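PDB 5H2D: KLLA0C04147p from Kluyveromyces lactis, which binds ergosterol in its OSBP-related (ORD) domain and probably transfers sterols between membranes. Local coordinates for residues T70-R75 with S167-K172; Q74-D79 with Y203-N208; D179-G184 with D221-V226. All coordinates share one frame; numbering follows the deposited sequence.

Contact 1 (T70-R75 with S167-K172). With ERG (ergosterol), chain B.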
loop_
_atom_site.group_PDB
_atom_site.type_symbol
_atom_site.label_atom_id
_atom_site.label_comp_id
_atom_site.label_asym_id
_atom_site.label_seq_id
_atom_site.Cartn_x
_atom_site.Cartn_y
_atom_site.Cartn_z
ATOM N N THR A 70 9.283 8.301 -5.222
ATOM C CA THR A 70 8.545 7.817 -4.073
ATOM C C THR A 70 9.314 6.633 -3.523
ATOM O O THR A 70 10.102 6.019 -4.234
ATOM C CB THR A 70 7.134 7.356 -4.437
ATOM O OG1 THR A 70 7.230 6.234 -5.327
ATOM C CG2 THR A 70 6.351 8.490 -5.117
ATOM N N SER A 71 9.075 6.309 -2.263
ATOM C CA SER A 71 9.670 5.129 -1.649
ATOM C C SER A 71 8.726 3.937 -1.768
ATOM O O SER A 71 7.509 4.097 -1.854
ATOM C CB SER A 71 9.968 5.405 -0.169
ATOM O OG SER A 71 10.563 4.288 0.481
ATOM N N LEU A 72 9.293 2.723 -1.772
ATOM C CA LEU A 72 8.432 1.558 -1.576
ATOM C C LEU A 72 7.541 1.739 -0.341
ATOM O O LEU A 72 6.373 1.324 -0.339
ATOM C CB LEU A 72 9.276 0.281 -1.468
ATOM C CG LEU A 72 8.913 -0.883 -2.399
ATOM C CD1 LEU A 72 7.529 -1.408 -2.098
ATOM C CD2 LEU A 72 9.029 -0.454 -3.856
ATOM N N LEU A 73 8.064 2.388 0.711
ATOM C CA LEU A 73 7.263 2.626 1.915
ATOM C C LEU A 73 6.029 3.461 1.614
ATOM O O LEU A 73 4.981 3.276 2.245
ATOM C CB LEU A 73 8.106 3.341 2.980
ATOM C CG LEU A 73 9.378 2.652 3.452
ATOM C CD1 LEU A 73 10.043 3.438 4.596
ATOM C CD2 LEU A 73 9.048 1.239 3.892
ATOM N N GLN A 74 6.143 4.395 0.675
ATOM C CA GLN A 74 5.027 5.254 0.315
ATOM C C GLN A 74 4.107 4.594 -0.703
ATOM O O GLN A 74 2.891 4.795 -0.641
ATOM C CB GLN A 74 5.580 6.589 -0.195
ATOM C CG GLN A 74 6.284 7.361 0.937
ATOM C CD GLN A 74 7.163 8.479 0.442
ATOM O OE1 GLN A 74 7.768 8.384 -0.621
ATOM N NE2 GLN A 74 7.259 9.555 1.232
ATOM N N ARG A 75 4.643 3.768 -1.615
ATOM C CA ARG A 75 3.755 3.015 -2.497
ATOM C C ARG A 75 2.828 2.116 -1.698
ATOM O O ARG A 75 1.661 1.935 -2.068
ATOM C CB ARG A 75 4.561 2.172 -3.488
ATOM C CG ARG A 75 5.371 2.984 -4.476
ATOM C CD ARG A 75 4.531 4.014 -5.235
ATOM N NE ARG A 75 3.559 3.389 -6.133
ATOM C CZ ARG A 75 3.799 3.082 -7.409
ATOM N NH1 ARG A 75 4.976 3.374 -7.960
ATOM N NH2 ARG A 75 2.846 2.506 -8.125
ATOM N N SER A 167 5.202 -6.115 3.471
ATOM C CA SER A 167 5.484 -5.923 2.056
ATOM C C SER A 167 6.800 -6.615 1.720
ATOM O O SER A 167 7.875 -6.175 2.143
ATOM C CB SER A 167 5.555 -4.443 1.710
ATOM O OG SER A 167 5.829 -4.302 0.334
ATOM N N PHE A 168 6.711 -7.714 0.974
ATOM C CA PHE A 168 7.853 -8.533 0.594
ATOM C C PHE A 168 7.675 -8.746 -0.907
ATOM O O PHE A 168 6.963 -9.664 -1.321
ATOM C CB PHE A 168 7.839 -9.837 1.395
ATOM C CG PHE A 168 9.042 -10.723 1.183
ATOM C CD1 PHE A 168 9.935 -10.499 0.147
ATOM C CD2 PHE A 168 9.256 -11.802 2.023
ATOM C CE1 PHE A 168 11.026 -11.342 -0.041
ATOM C CE2 PHE A 168 10.347 -12.636 1.848
ATOM C CZ PHE A 168 11.226 -12.408 0.811
ATOM N N VAL A 169 8.265 -7.860 -1.708
ATOM C CA VAL A 169 8.095 -7.885 -3.156
ATOM C C VAL A 169 9.255 -8.658 -3.761
ATOM O O VAL A 169 10.421 -8.268 -3.606
ATOM C CB VAL A 169 8.012 -6.466 -3.737
ATOM C CG1 VAL A 169 7.834 -6.527 -5.245
ATOM C CG2 VAL A 169 6.858 -5.685 -3.092
ATOM N N ASP A 170 8.933 -9.749 -4.456
ATOM C CA ASP A 170 9.902 -10.614 -5.124
ATOM C C ASP A 170 9.743 -10.394 -6.623
ATOM O O ASP A 170 8.681 -10.692 -7.176
ATOM C CB ASP A 170 9.636 -12.065 -4.734
ATOM C CG ASP A 170 10.848 -12.956 -4.893
ATOM O OD1 ASP A 170 11.990 -12.463 -4.760
ATOM O OD2 ASP A 170 10.633 -14.161 -5.119
ATOM N N SER A 171 10.775 -9.863 -7.276
ATOM C CA SER A 171 10.669 -9.431 -8.665
ATOM C C SER A 171 11.674 -10.153 -9.553
ATOM O O SER A 171 12.716 -10.638 -9.096
ATOM C CB SER A 171 10.883 -7.917 -8.800
ATOM O OG SER A 171 12.228 -7.572 -8.512
ATOM N N LYS A 172 11.364 -10.181 -10.848
ATOM C CA LYS A 172 12.200 -10.901 -11.803
ATOM C C LYS A 172 11.886 -10.441 -13.217
ATOM O O LYS A 172 10.726 -10.491 -13.639
ATOM C CB LYS A 172 11.969 -12.408 -11.681
ATOM C CG LYS A 172 12.730 -13.235 -12.708
ATOM C CD LYS A 172 14.220 -13.137 -12.488
ATOM C CE LYS A 172 14.862 -14.518 -12.563
ATOM N NZ LYS A 172 14.293 -15.444 -11.538
HETATM C C1 ERG B . 1.502 -2.661 -6.033
HETATM C C2 ERG B . 0.590 -2.348 -4.849
HETATM C C3 ERG B . 1.261 -2.880 -3.610
HETATM C C4 ERG B . 2.625 -2.215 -3.418
HETATM C C5 ERG B . 3.449 -2.302 -4.590
HETATM C C6 ERG B . 4.825 -2.387 -4.437
HETATM C C7 ERG B . 5.712 -2.407 -5.525
HETATM C C8 ERG B . 5.235 -2.327 -6.837
HETATM C C9 ERG B . 3.831 -2.460 -7.046
HETATM C C10 ERG B . 2.901 -2.050 -5.875
HETATM C C11 ERG B . 3.323 -1.887 -8.437
HETATM C C12 ERG B . 4.298 -2.153 -9.590
HETATM C C13 ERG B . 5.685 -1.617 -9.179
HETATM C C14 ERG B . 6.114 -2.488 -7.977
HETATM C C15 ERG B . 7.567 -2.092 -7.809
HETATM C C16 ERG B . 8.082 -1.909 -9.265
HETATM C C17 ERG B . 6.808 -1.995 -10.150
HETATM C C18 ERG B . 5.680 -0.100 -8.884
HETATM C C19 ERG B . 2.793 -0.500 -5.906
HETATM C C20 ERG B . 7.010 -1.131 -11.415
HETATM C C21 ERG B . 5.794 -1.065 -12.332
HETATM C C22 ERG B . 8.168 -1.765 -12.174
HETATM C C23 ERG B . 9.466 -1.037 -12.324
HETATM C C24 ERG B . 10.625 -1.709 -13.059
HETATM C C25 ERG B . 11.305 -0.662 -13.952
HETATM C C26 ERG B . 10.280 -0.163 -14.978
HETATM C C27 ERG B . 12.498 -1.241 -14.732
HETATM C C28 ERG B . 11.571 -2.233 -11.997
HETATM O O1 ERG B . 0.412 -2.653 -2.429
#
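Leu72 reaches across the sterol tunnel of this OSBP-related domain, beside the B ring, toward Ser167 and Val169, joining helix 72-77 to the inner face of strand 161-173. The direct touch is slight: Leu72 CD1 lies 4.1 Å from Ser167 OG and 4.4 Å from Val169 CG2, and ergosterol lies against both segments. The same CD1 meets ring carbon C6 of ergosterol at 3.7 Å, with Val169 CG2 approaching C6 as well. Arg75 lies against the sterol from the helix side. Its CB sits 4.0 Å from methyl C19 of ergosterol; bends at chi2 (-54°) and chi3 (-67°) then fold the chain back, so that NE and CZ also meet C19. At the tip the guanidinium spans both angular methyls, NH2 being 3.7 Å from C19 of ergosterol. NH1 is paired with Glu68 and NE with Glu78, so the charge keeps two counter-ions while the group packs on methyls. With a leucine in its place, Glu68 and Glu78 would probably lose a charged mate and methyl C18 its cover. The helix itself starts with a capping box: Ser71 OG accepts from Leu73 N, while Gln74 OE1 takes Ser71 N at 3.0 Å, a bond whose donor is tilted 21° from the amide's carbonyl plane. On the sterol, Arg75 NH1 ends 3.7 Å from methyl C18.

Contact 2 (Q74-D79 with Y203-N208). With ERG (ergosterol), chain B.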
loop_
_atom_site.group_PDB
_atom_site.type_symbol
_atom_site.label_atom_id
_atom_site.label_comp_id
_atom_site.label_asym_id
_atom_site.label_seq_id
_atom_site.Cartn_x
_atom_site.Cartn_y
_atom_site.Cartn_z
ATOM N N GLN A 74 6.143 4.395 0.675
ATOM C CA GLN A 74 5.027 5.254 0.315
ATOM C C GLN A 74 4.107 4.594 -0.703
ATOM O O GLN A 74 2.891 4.795 -0.641
ATOM C CB GLN A 74 5.580 6.589 -0.195
ATOM C CG GLN A 74 6.284 7.361 0.937
ATOM C CD GLN A 74 7.163 8.479 0.442
ATOM O OE1 GLN A 74 7.768 8.384 -0.621
ATOM N NE2 GLN A 74 7.259 9.555 1.232
ATOM N N ARG A 75 4.643 3.768 -1.615
ATOM C CA ARG A 75 3.755 3.015 -2.497
ATOM C C ARG A 75 2.828 2.116 -1.698
ATOM O O ARG A 75 1.661 1.935 -2.068
ATOM C CB ARG A 75 4.561 2.172 -3.488
ATOM C CG ARG A 75 5.371 2.984 -4.476
ATOM C CD ARG A 75 4.531 4.014 -5.235
ATOM N NE ARG A 75 3.559 3.389 -6.133
ATOM C CZ ARG A 75 3.799 3.082 -7.409
ATOM N NH1 ARG A 75 4.976 3.374 -7.960
ATOM N NH2 ARG A 75 2.846 2.506 -8.125
ATOM N N VAL A 76 3.329 1.524 -0.611
ATOM C CA VAL A 76 2.469 0.690 0.227
ATOM C C VAL A 76 1.401 1.528 0.920
ATOM O O VAL A 76 0.268 1.066 1.108
ATOM C CB VAL A 76 3.326 -0.100 1.229
ATOM C CG1 VAL A 76 2.444 -0.809 2.233
ATOM C CG2 VAL A 76 4.210 -1.113 0.475
ATOM N N ALA A 77 1.716 2.779 1.279
ATOM C CA ALA A 77 0.694 3.656 1.844
ATOM C C ALA A 77 -0.420 3.976 0.853
ATOM O O ALA A 77 -1.518 4.358 1.276
ATOM C CB ALA A 77 1.333 4.957 2.343
ATOM N N GLU A 78 -0.172 3.839 -0.457
ATOM C CA GLU A 78 -1.244 4.050 -1.419
ATOM C C GLU A 78 -2.346 2.996 -1.315
ATOM O O GLU A 78 -3.392 3.163 -1.951
ATOM C CB GLU A 78 -0.659 4.114 -2.840
ATOM C CG GLU A 78 0.250 5.345 -3.026
ATOM C CD GLU A 78 0.771 5.540 -4.451
ATOM O OE1 GLU A 78 -0.039 5.601 -5.406
ATOM O OE2 GLU A 78 2.004 5.674 -4.616
ATOM N N ASP A 79 -2.145 1.934 -0.523
ATOM C CA ASP A 79 -3.249 1.044 -0.160
ATOM C C ASP A 79 -4.412 1.827 0.423
ATOM O O ASP A 79 -5.571 1.392 0.340
ATOM C CB ASP A 79 -2.840 0.019 0.906
ATOM C CG ASP A 79 -1.944 -1.088 0.404
ATOM O OD1 ASP A 79 -1.796 -1.288 -0.826
ATOM O OD2 ASP A 79 -1.377 -1.769 1.300
ATOM N N TYR A 203 -5.565 -11.701 3.702
ATOM C CA TYR A 203 -5.423 -11.966 2.270
ATOM C C TYR A 203 -4.004 -11.626 1.842
ATOM O O TYR A 203 -3.243 -10.998 2.585
ATOM C CB TYR A 203 -6.428 -11.161 1.447
ATOM C CG TYR A 203 -6.120 -9.690 1.401
ATOM C CD1 TYR A 203 -6.418 -8.860 2.473
ATOM C CD2 TYR A 203 -5.520 -9.137 0.275
ATOM C CE1 TYR A 203 -6.121 -7.492 2.416
ATOM C CE2 TYR A 203 -5.227 -7.804 0.209
ATOM C CZ TYR A 203 -5.519 -6.990 1.270
ATOM O OH TYR A 203 -5.212 -5.652 1.149
ATOM N N LYS A 204 -3.649 -12.060 0.626
ATOM C CA LYS A 204 -2.426 -11.640 -0.046
ATOM C C LYS A 204 -2.763 -10.872 -1.316
ATOM O O LYS A 204 -3.766 -11.143 -1.984
ATOM C CB LYS A 204 -1.527 -12.832 -0.393
ATOM C CG LYS A 204 -1.025 -13.554 0.833
ATOM C CD LYS A 204 -0.014 -14.612 0.486
ATOM C CE LYS A 204 0.664 -15.115 1.746
ATOM N NZ LYS A 204 1.837 -15.986 1.431
ATOM N N LYS A 205 -1.904 -9.922 -1.658
ATOM C CA LYS A 205 -2.130 -9.033 -2.780
ATOM C C LYS A 205 -1.859 -9.733 -4.108
ATOM O O LYS A 205 -1.098 -10.701 -4.172
ATOM C CB LYS A 205 -1.236 -7.801 -2.643
ATOM C CG LYS A 205 -1.613 -6.912 -1.455
ATOM C CD LYS A 205 -0.583 -5.801 -1.262
ATOM C CE LYS A 205 -1.022 -4.831 -0.173
ATOM N NZ LYS A 205 0.017 -3.786 0.076
ATOM N N PRO A 206 -2.467 -9.253 -5.187
ATOM C CA PRO A 206 -2.239 -9.865 -6.503
ATOM C C PRO A 206 -0.831 -9.578 -7.011
ATOM O O PRO A 206 -0.108 -8.720 -6.504
ATOM C CB PRO A 206 -3.299 -9.193 -7.381
ATOM C CG PRO A 206 -3.467 -7.826 -6.745
ATOM C CD PRO A 206 -3.387 -8.104 -5.263
ATOM N N ASN A 207 -0.439 -10.330 -8.035
ATOM C CA ASN A 207 0.811 -10.068 -8.728
ATOM C C ASN A 207 0.690 -8.851 -9.644
ATOM O O ASN A 207 -0.401 -8.456 -10.055
ATOM C CB ASN A 207 1.217 -11.275 -9.570
ATOM C CG ASN A 207 1.166 -12.549 -8.790
ATOM O OD1 ASN A 207 1.693 -12.623 -7.686
ATOM N ND2 ASN A 207 0.494 -13.561 -9.343
ATOM N N ASN A 208 1.836 -8.258 -9.972
ATOM C CA ASN A 208 1.889 -7.243 -11.015
ATOM C C ASN A 208 2.951 -7.630 -12.028
ATOM O O ASN A 208 3.871 -8.392 -11.734
ATOM C CB ASN A 208 2.209 -5.831 -10.470
ATOM C CG ASN A 208 2.163 -5.762 -8.967
ATOM O OD1 ASN A 208 3.197 -5.864 -8.308
ATOM N ND2 ASN A 208 0.957 -5.584 -8.412
HETATM C C1 ERG B . 1.502 -2.661 -6.033
HETATM C C2 ERG B . 0.590 -2.348 -4.849
HETATM C C3 ERG B . 1.261 -2.880 -3.610
HETATM C C4 ERG B . 2.625 -2.215 -3.418
HETATM C C5 ERG B . 3.449 -2.302 -4.590
HETATM C C6 ERG B . 4.825 -2.387 -4.437
HETATM C C7 ERG B . 5.712 -2.407 -5.525
HETATM C C8 ERG B . 5.235 -2.327 -6.837
HETATM C C9 ERG B . 3.831 -2.460 -7.046
HETATM C C10 ERG B . 2.901 -2.050 -5.875
HETATM C C11 ERG B . 3.323 -1.887 -8.437
HETATM C C12 ERG B . 4.298 -2.153 -9.590
HETATM C C13 ERG B . 5.685 -1.617 -9.179
HETATM C C14 ERG B . 6.114 -2.488 -7.977
HETATM C C15 ERG B . 7.567 -2.092 -7.809
HETATM C C16 ERG B . 8.082 -1.909 -9.265
HETATM C C17 ERG B . 6.808 -1.995 -10.150
HETATM C C18 ERG B . 5.680 -0.100 -8.884
HETATM C C19 ERG B . 2.793 -0.500 -5.906
HETATM C C20 ERG B . 7.010 -1.131 -11.415
HETATM C C21 ERG B . 5.794 -1.065 -12.332
HETATM C C22 ERG B . 8.168 -1.765 -12.174
HETATM C C23 ERG B . 9.466 -1.037 -12.324
HETATM C C24 ERG B . 10.625 -1.709 -13.059
HETATM C C25 ERG B . 11.305 -0.662 -13.952
HETATM C C26 ERG B . 10.280 -0.163 -14.978
HETATM C C27 ERG B . 12.498 -1.241 -14.732
HETATM C C28 ERG B . 11.571 -2.233 -11.997
HETATM O O1 ERG B . 0.412 -2.653 -2.429
#
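Lys205 NZ meets the carboxylate of Asp79 and the hydroxyl of ergosterol together, forming the polar end of the sterol pocket. NZ gives a bond of 2.7 Å to Asp79 OD2, using the syn lone pair of that oxygen, and a weak one of 3.2 Å to Asp79 OD1; the two make a salt bridge. A further bond runs from NZ to O1 of ergosterol at 2.8 Å, and Asp79 OD1 lies 3.1 Å from the same O1. Ammonium, carboxylate and hydroxyl thus form a compact triangle. The two side chains arrive from opposite directions: Asp79 from the 3-10 segment 78-79, Lys205 from the loop before strand 207-211. Lys205 is fully extended beyond CG (chi2 173°), which carries its amine to the hydroxyl end of the sterol. Along the ring system, Asn208 lies beside the sterol, its OD1 3.7 Å from C9 of ergosterol and its ND2 3.8 Å from C1. The next shell holds these groups in position. Trp186 makes a cation-pi contact with Lys205, and His182 and Asn222 bond the two ends of the Asn208 amide, fixing its rotation. On the helix, Glu78 OE2 takes Arg75 NE at 3.2 Å while OE1 pairs with Arg116, so this carboxylate bridges two arginines that lie close together and probably offsets their repulsion. The ion pair is buried, and Asp79 probably favours the charged form of Lys205. That would strengthen its donation to O1, consistent with the 3-hydroxyl being the polar group recognised in the pocket.

Contact 3 (D179-G184 with D221-V226). With ERG (ergosterol), chain B.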
loop_
_atom_site.group_PDB
_atom_site.type_symbol
_atom_site.label_atom_id
_atom_site.label_comp_id
_atom_site.label_asym_id
_atom_site.label_seq_id
_atom_site.Cartn_x
_atom_site.Cartn_y
_atom_site.Cartn_z
ATOM N N ASP A 179 8.074 -9.291 -13.636
ATOM C CA ASP A 179 7.059 -9.878 -12.773
ATOM C C ASP A 179 7.317 -9.503 -11.322
ATOM O O ASP A 179 8.469 -9.469 -10.880
ATOM C CB ASP A 179 7.051 -11.409 -12.897
ATOM C CG ASP A 179 5.799 -12.042 -12.308
ATOM O OD1 ASP A 179 4.686 -11.602 -12.649
ATOM O OD2 ASP A 179 5.929 -12.982 -11.489
ATOM N N PHE A 180 6.236 -9.250 -10.580
ATOM C CA PHE A 180 6.299 -8.847 -9.176
ATOM C C PHE A 180 5.312 -9.673 -8.372
ATOM O O PHE A 180 4.108 -9.665 -8.657
ATOM C CB PHE A 180 6.001 -7.349 -9.028
ATOM C CG PHE A 180 6.946 -6.504 -9.806
ATOM C CD1 PHE A 180 6.717 -6.231 -11.151
ATOM C CD2 PHE A 180 8.112 -6.047 -9.218
ATOM C CE1 PHE A 180 7.643 -5.488 -11.883
ATOM C CE2 PHE A 180 9.029 -5.307 -9.933
ATOM C CZ PHE A 180 8.801 -5.025 -11.266
ATOM N N LYS A 181 5.818 -10.382 -7.373
ATOM C CA LYS A 181 4.977 -11.155 -6.471
ATOM C C LYS A 181 5.070 -10.563 -5.074
ATOM O O LYS A 181 6.144 -10.115 -4.649
ATOM C CB LYS A 181 5.379 -12.637 -6.468
ATOM C CG LYS A 181 5.217 -13.283 -7.842
ATOM C CD LYS A 181 5.374 -14.793 -7.796
ATOM C CE LYS A 181 4.623 -15.463 -8.947
ATOM N NZ LYS A 181 5.106 -15.041 -10.293
ATOM N N HIS A 182 3.940 -10.546 -4.381
ATOM C CA HIS A 182 3.806 -9.935 -3.058
ATOM C C HIS A 182 3.582 -11.063 -2.062
ATOM O O HIS A 182 2.488 -11.632 -1.986
ATOM C CB HIS A 182 2.667 -8.920 -3.077
ATOM C CG HIS A 182 2.908 -7.825 -4.064
ATOM N ND1 HIS A 182 3.278 -6.553 -3.690
ATOM C CD2 HIS A 182 2.919 -7.837 -5.421
ATOM C CE1 HIS A 182 3.485 -5.821 -4.774
ATOM N NE2 HIS A 182 3.280 -6.580 -5.836
ATOM N N LEU A 183 4.631 -11.390 -1.312
ATOM C CA LEU A 183 4.659 -12.625 -0.541
ATOM C C LEU A 183 4.086 -12.489 0.865
ATOM O O LEU A 183 3.819 -13.511 1.509
ATOM C CB LEU A 183 6.099 -13.144 -0.461
ATOM C CG LEU A 183 6.786 -13.391 -1.811
ATOM C CD1 LEU A 183 8.181 -13.986 -1.632
ATOM C CD2 LEU A 183 5.928 -14.286 -2.692
ATOM N N GLY A 184 3.900 -11.269 1.370
ATOM C CA GLY A 184 3.464 -11.098 2.736
ATOM C C GLY A 184 1.948 -11.194 2.911
ATOM O O GLY A 184 1.159 -10.952 2.001
ATOM N N ASP A 221 0.364 -4.234 -15.498
ATOM C CA ASP A 221 -0.768 -5.144 -15.408
ATOM C C ASP A 221 -0.777 -5.775 -14.025
ATOM O O ASP A 221 0.274 -6.116 -13.477
ATOM C CB ASP A 221 -0.682 -6.237 -16.483
ATOM C CG ASP A 221 -1.809 -7.243 -16.391
ATOM O OD1 ASP A 221 -2.950 -6.827 -16.105
ATOM O OD2 ASP A 221 -1.540 -8.444 -16.608
ATOM N N ASN A 222 -1.959 -5.921 -13.460
ATOM C CA ASN A 222 -2.132 -6.640 -12.211
ATOM C C ASN A 222 -2.966 -7.882 -12.489
ATOM O O ASN A 222 -3.934 -7.827 -13.249
ATOM C CB ASN A 222 -2.783 -5.731 -11.165
ATOM C CG ASN A 222 -1.950 -4.501 -10.895
ATOM O OD1 ASN A 222 -0.889 -4.593 -10.280
ATOM N ND2 ASN A 222 -2.399 -3.343 -11.383
ATOM N N TYR A 223 -2.558 -9.013 -11.925
ATOM C CA TYR A 223 -3.175 -10.274 -12.311
ATOM C C TYR A 223 -3.103 -11.259 -11.156
ATOM O O TYR A 223 -2.279 -11.126 -10.251
ATOM C CB TYR A 223 -2.489 -10.865 -13.551
ATOM C CG TYR A 223 -1.103 -11.412 -13.279
ATOM C CD1 TYR A 223 0.018 -10.586 -13.301
ATOM C CD2 TYR A 223 -0.918 -12.758 -12.988
ATOM C CE1 TYR A 223 1.290 -11.092 -13.052
ATOM C CE2 TYR A 223 0.338 -13.274 -12.732
ATOM C CZ TYR A 223 1.438 -12.442 -12.768
ATOM O OH TYR A 223 2.687 -12.967 -12.509
ATOM N N GLY A 224 -3.959 -12.271 -11.220
ATOM C CA GLY A 224 -3.937 -13.364 -10.273
ATOM C C GLY A 224 -5.191 -13.415 -9.420
ATOM O O GLY A 224 -6.065 -12.553 -9.477
ATOM N N ASP A 225 -5.266 -14.477 -8.632
ATOM C CA ASP A 225 -6.395 -14.696 -7.749
ATOM C C ASP A 225 -6.055 -14.263 -6.329
ATOM O O ASP A 225 -4.924 -14.435 -5.866
ATOM C CB ASP A 225 -6.822 -16.165 -7.759
ATOM C CG ASP A 225 -7.332 -16.609 -9.116
ATOM O OD1 ASP A 225 -8.191 -15.909 -9.693
ATOM O OD2 ASP A 225 -6.869 -17.657 -9.612
ATOM N N VAL A 226 -7.049 -13.702 -5.648
ATOM C CA VAL A 226 -6.933 -13.263 -4.267
ATOM C C VAL A 226 -8.068 -13.900 -3.480
ATOM O O VAL A 226 -9.205 -13.950 -3.958
ATOM C CB VAL A 226 -7.005 -11.725 -4.158
ATOM C CG1 VAL A 226 -7.097 -11.301 -2.692
ATOM C CG2 VAL A 226 -5.805 -11.092 -4.856
HETATM C C1 ERG B . 1.502 -2.661 -6.033
HETATM C C2 ERG B . 0.590 -2.348 -4.849
HETATM C C3 ERG B . 1.261 -2.880 -3.610
HETATM C C4 ERG B . 2.625 -2.215 -3.418
HETATM C C5 ERG B . 3.449 -2.302 -4.590
HETATM C C6 ERG B . 4.825 -2.387 -4.437
HETATM C C7 ERG B . 5.712 -2.407 -5.525
HETATM C C8 ERG B . 5.235 -2.327 -6.837
HETATM C C9 ERG B . 3.831 -2.460 -7.046
HETATM C C10 ERG B . 2.901 -2.050 -5.875
HETATM C C11 ERG B . 3.323 -1.887 -8.437
HETATM C C12 ERG B . 4.298 -2.153 -9.590
HETATM C C13 ERG B . 5.685 -1.617 -9.179
HETATM C C14 ERG B . 6.114 -2.488 -7.977
HETATM C C15 ERG B . 7.567 -2.092 -7.809
HETATM C C16 ERG B . 8.082 -1.909 -9.265
HETATM C C17 ERG B . 6.808 -1.995 -10.150
HETATM C C18 ERG B . 5.680 -0.100 -8.884
HETATM C C19 ERG B . 2.793 -0.500 -5.906
HETATM C C20 ERG B . 7.010 -1.131 -11.415
HETATM C C21 ERG B . 5.794 -1.065 -12.332
HETATM C C22 ERG B . 8.168 -1.765 -12.174
HETATM C C23 ERG B . 9.466 -1.037 -12.324
HETATM C C24 ERG B . 10.625 -1.709 -13.059
HETATM C C25 ERG B . 11.305 -0.662 -13.952
HETATM C C26 ERG B . 10.280 -0.163 -14.978
HETATM C C27 ERG B . 12.498 -1.241 -14.732
HETATM C C28 ERG B . 11.571 -2.233 -11.997
HETATM O O1 ERG B . 0.412 -2.653 -2.429
#
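Both oxygens of the Asp179 carboxylate are gripped: Tyr223 OH donates to OD1, and Lys181 NZ bonds OD2. The Tyr223 OH to Asp179 OD1 distance refines to 2.4 Å, very short, so its exact length is doubtful though the pairing is plain. Lys181 NZ lies 2.5 Å from Asp179 OD2, also short and not to be read closely, meeting it nearly along the C-O axis in a salt bridge between alternate residues of one strand. The lysine chain, extended as far as CE, bends at chi4 (61°) to turn its amine back to the carboxylate. Tyr223 comes in at about a right angle to Asp179; OD1 lies in the plane of the phenol at its edge, and the carboxylate is turned 31° from that ring. The strands 178-190 and 219-230 are not paired here, since strand 207-211 runs between them. The bond therefore bridges over that strand, with Asn207 in touch with both Lys181 and Tyr223. Tyr223 precedes Gly224, where the chain turns a corner with phi 115°, a backbone shape that calls for glycine. Asp179 and Lys181 belong to the outer side of the barrel wall, while Phe180 and His182 face the sterol. The Phe180 ring offers one face to C17, offset toward its rim, and its CZ comes within 3.4 Å of side-chain carbon C22 of ergosterol. His182 presents its edge instead, with CE1 3.5 Å from ergosterol C5, while its NE2 is bonded to Asn208. Thus one strand carries two chemistries: aromatic rings against the sterol inside, and outside a carboxylate that accepts from the phenol, its charge probably offset by Lys181, tying non-adjacent strands together at the surface.

Overall arrangement
All three contacts lie in the OSBP-related domain and touch the same ergosterol. Contacts 1 and 2 have centres about 8 Å apart, start from helix 72-77 and share Gln74 and Arg75; contact 3 lies about 12 Å from contact 1 and 9 Å from contact 2, centre to centre. Along the chain contact 1 closes before contact 3 opens, whereas the segments of contacts 2 and 3 interleave. Strands 161-173, 178-190, 207-211 and 219-230 are successive antiparallel neighbours in the barrel wall, with backbone bonds linking 167-172 to 179-184 and Asn208 to Phe180. Helix and strands from distant parts of the sequence thus enclose one sterol, its hydroxyl met at contact 2.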